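Local coordinates for protein iron-containing alcohol dehydrogenase (Ralstonia eutropha, PDB 3JZD) that probably reduces maleylacetate to 3-oxoadipate with NADH or NADPH, as a homodimeric member of the iron-containing alcohol dehydrogenase family, at residues 41-45 and 46-50. Residues are numbered along the deposited sequence; the frame is centred on the assembly and turned at random.
Sequences VLCTP and NQQAE. With NAD (nicotinamide-adenine-dinucleotide), chain E.
In the Rossmann-like NAD-binding region, the turn leading from strand 39-42 into helix 48-58 of a beta-alpha-beta unit brings Thr-44 and Gln-47 together on one hydroxyl of the adenosine ribose. Thr-44 OG1 donates to NAD O2B at 2.7 Å, and O2B in turn donates to Gln-47 OE1 at 2.8 Å, so this hydroxyl is gripped from two side chains in a fixed donor-acceptor order. The threonine hydroxyl stands between its own backbone N and carbonyl carbon (chi1 58°), which points it at the sugar. Asn-46 ND2 reaches the adjacent hydroxyl, NAD O3B, at 3.2 Å.

The turn is type I: Gln-47 N bonds to Thr-44 O over 3.0 Å, with Pro-45 and Asn-46 between them at helical backbone angles. A water ties the same two residues together, accepting from Thr-44 N and donating to Gln-47 OE1. The amide of Gln-47, the N-cap residue, lies over a face of the adenine, its NE2 3.1 Å from NAD C5A; that nitrogen also donates to Glu-50 OE2 and is hydrogen-bonded to Thr-121 OG1, which helps fix the amide's rotation. On the buried side, Cys-43 SG lies 3.9 Å from Gln-48 CA. On the exposed side, Gln-48 reaches out along an extended chain, its CG 3.2 Å from Pro-45 O, and its NE2 donates to that oxygen at 2.8 Å, nearly straight (164°) and on a lone pair in the carbonyl plane.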
loop_
_atom_site.group_PDB
_atom_site.type_symbol
_atom_site.label_atom_id
_atom_site.label_comp_id
_atom_site.label_asym_id
_atom_site.label_seq_id
_atom_site.Cartn_x
_atom_site.Cartn_y
_atom_site.Cartn_z
ATOM N N VAL A 41 1.137 23.778 17.276
ATOM C CA VAL A 41 0.569 23.903 15.945
ATOM C C VAL A 41 1.467 24.835 15.131
ATOM O O VAL A 41 1.819 25.958 15.579
ATOM C CB VAL A 41 -0.882 24.455 15.993
ATOM C CG1 VAL A 41 -1.457 24.530 14.541
ATOM C CG2 VAL A 41 -1.763 23.605 16.948
ATOM N N LEU A 42 1.799 24.381 13.929
ATOM C CA LEU A 42 2.692 25.068 13.045
ATOM C C LEU A 42 1.967 25.536 11.807
ATOM O O LEU A 42 1.106 24.814 11.271
ATOM C CB LEU A 42 3.794 24.096 12.599
ATOM C CG LEU A 42 4.584 23.327 13.656
ATOM C CD1 LEU A 42 5.525 22.255 13.022
ATOM C CD2 LEU A 42 5.345 24.312 14.519
ATOM N N CYS A 43 2.335 26.712 11.319
ATOM C CA CYS A 43 1.791 27.222 10.051
ATOM C C CYS A 43 2.647 28.335 9.502
ATOM O O CYS A 43 3.583 28.798 10.166
ATOM C CB CYS A 43 0.355 27.741 10.238
ATOM S SG CYS A 43 0.180 29.097 11.411
ATOM N N THR A 44 2.325 28.755 8.285
ATOM C CA THR A 44 2.940 29.925 7.694
ATOM C C THR A 44 2.099 31.112 8.233
ATOM O O THR A 44 0.983 30.904 8.716
ATOM C CB THR A 44 2.831 29.934 6.170
ATOM O OG1 THR A 44 1.451 29.873 5.808
ATOM C CG2 THR A 44 3.543 28.768 5.536
ATOM N N PRO A 45 2.599 32.355 8.099
ATOM C CA PRO A 45 1.791 33.467 8.599
ATOM C C PRO A 45 0.466 33.596 7.852
ATOM O O PRO A 45 -0.500 34.095 8.427
ATOM C CB PRO A 45 2.681 34.701 8.379
ATOM C CG PRO A 45 4.075 34.175 8.155
ATOM C CD PRO A 45 3.890 32.799 7.538
ATOM N N ASN A 46 0.403 33.083 6.621
ATOM C CA ASN A 46 -0.814 33.132 5.804
ATOM C C ASN A 46 -1.881 32.143 6.206
ATOM O O ASN A 46 -3.005 32.251 5.732
ATOM C CB ASN A 46 -0.512 32.813 4.333
ATOM C CG ASN A 46 0.309 33.860 3.654
ATOM O OD1 ASN A 46 0.351 35.024 4.070
ATOM N ND2 ASN A 46 0.946 33.466 2.555
ATOM N N GLN A 47 -1.523 31.132 7.004
ATOM C CA GLN A 47 -2.511 30.132 7.412
ATOM C C GLN A 47 -2.750 30.148 8.908
ATOM O O GLN A 47 -3.066 29.135 9.497
ATOM C CB GLN A 47 -2.124 28.727 6.887
ATOM C CG GLN A 47 -2.471 28.539 5.408
ATOM C CD GLN A 47 -1.998 27.218 4.828
ATOM O OE1 GLN A 47 -0.782 26.962 4.692
ATOM N NE2 GLN A 47 -2.963 26.377 4.458
ATOM N N GLN A 48 -2.667 31.323 9.532
ATOM C CA GLN A 48 -2.919 31.376 10.960
ATOM C C GLN A 48 -4.353 31.057 11.313
ATOM O O GLN A 48 -4.582 30.487 12.367
ATOM C CB GLN A 48 -2.531 32.719 11.550
ATOM C CG GLN A 48 -1.065 32.981 11.376
ATOM C CD GLN A 48 -0.649 34.329 11.888
ATOM O OE1 GLN A 48 -0.590 34.557 13.109
ATOM N NE2 GLN A 48 -0.305 35.227 10.954
ATOM N N ALA A 49 -5.312 31.444 10.462
ATOM C CA ALA A 49 -6.725 31.172 10.742
ATOM C C ALA A 49 -6.989 29.663 10.904
ATOM O O ALA A 49 -7.659 29.238 11.852
ATOM C CB ALA A 49 -7.621 31.753 9.642
ATOM N N GLU A 50 -6.460 28.868 9.980
ATOM C CA GLU A 50 -6.637 27.405 10.034
ATOM C C GLU A 50 -5.944 26.878 11.264
ATOM O O GLU A 50 -6.506 26.084 11.998
ATOM C CB GLU A 50 -6.026 26.703 8.816
ATOM C CG GLU A 50 -6.668 27.002 7.490
ATOM C CD GLU A 50 -5.995 28.152 6.702
ATOM O OE1 GLU A 50 -5.995 29.320 7.194
ATOM O OE2 GLU A 50 -5.529 27.862 5.552
HETATM P PA NAD E . 4.007 25.767 0.389
HETATM O O1A NAD E . 3.940 24.894 1.607
HETATM O O2A NAD E . 5.342 26.374 0.320
HETATM O O5B NAD E . 2.728 26.739 0.316
HETATM C C5B NAD E . 2.731 27.883 -0.535
HETATM C C4B NAD E . 1.750 28.906 0.007
HETATM O O4B NAD E . 0.414 28.452 -0.083
HETATM C C3B NAD E . 1.990 29.166 1.489
HETATM O O3B NAD E . 1.883 30.530 1.784
HETATM C C2B NAD E . 0.850 28.466 2.189
HETATM O O2B NAD E . 0.536 29.062 3.426
HETATM C C1B NAD E . -0.256 28.604 1.148
HETATM N N9A NAD E . -1.264 27.551 1.262
HETATM C C8A NAD E . -0.978 26.212 1.340
HETATM N N7A NAD E . -2.141 25.544 1.399
HETATM C C5A NAD E . -3.165 26.409 1.374
HETATM C C6A NAD E . -4.555 26.246 1.457
HETATM N N6A NAD E . -5.153 25.091 1.242
HETATM N N1A NAD E . -5.346 27.369 1.457
HETATM C C2A NAD E . -4.789 28.623 1.378
HETATM N N3A NAD E . -3.418 28.786 1.284
HETATM C C4A NAD E . -2.610 27.689 1.305
HETATM O O3 NAD E . 3.788 25.002 -1.014
HETATM P PN NAD E . 3.987 23.431 -1.307
HETATM O O1N NAD E . 4.118 23.390 -2.829
HETATM O O2N NAD E . 2.973 22.648 -0.572
HETATM O O5D NAD E . 5.342 23.010 -0.648
HETATM C C5D NAD E . 6.538 23.108 -1.364
HETATM C C4D NAD E . 7.664 22.968 -0.359
HETATM O O4D NAD E . 7.589 21.667 0.167
HETATM C C3D NAD E . 9.030 23.086 -1.006
HETATM O O3D NAD E . 9.937 23.500 -0.030
HETATM C C2D NAD E . 9.314 21.677 -1.421
HETATM O O2D NAD E . 10.683 21.456 -1.651
HETATM C C1D NAD E . 8.743 20.938 -0.209
HETATM N N1N NAD E . 8.447 19.530 -0.521
HETATM C C2N NAD E . 9.155 18.564 0.146
HETATM C C3N NAD E . 8.913 17.221 -0.105
HETATM C C7N NAD E . 9.625 16.153 0.694
HETATM O O7N NAD E . 9.330 14.807 0.471
HETATM N N7N NAD E . 10.497 16.445 1.640
HETATM C C4N NAD E . 7.932 16.869 -1.046
HETATM C C5N NAD E . 7.213 17.857 -1.711
HETATM C C6N NAD E . 7.465 19.199 -1.418
HETATM O O HOH W 1 0.720 26.603 7.001
#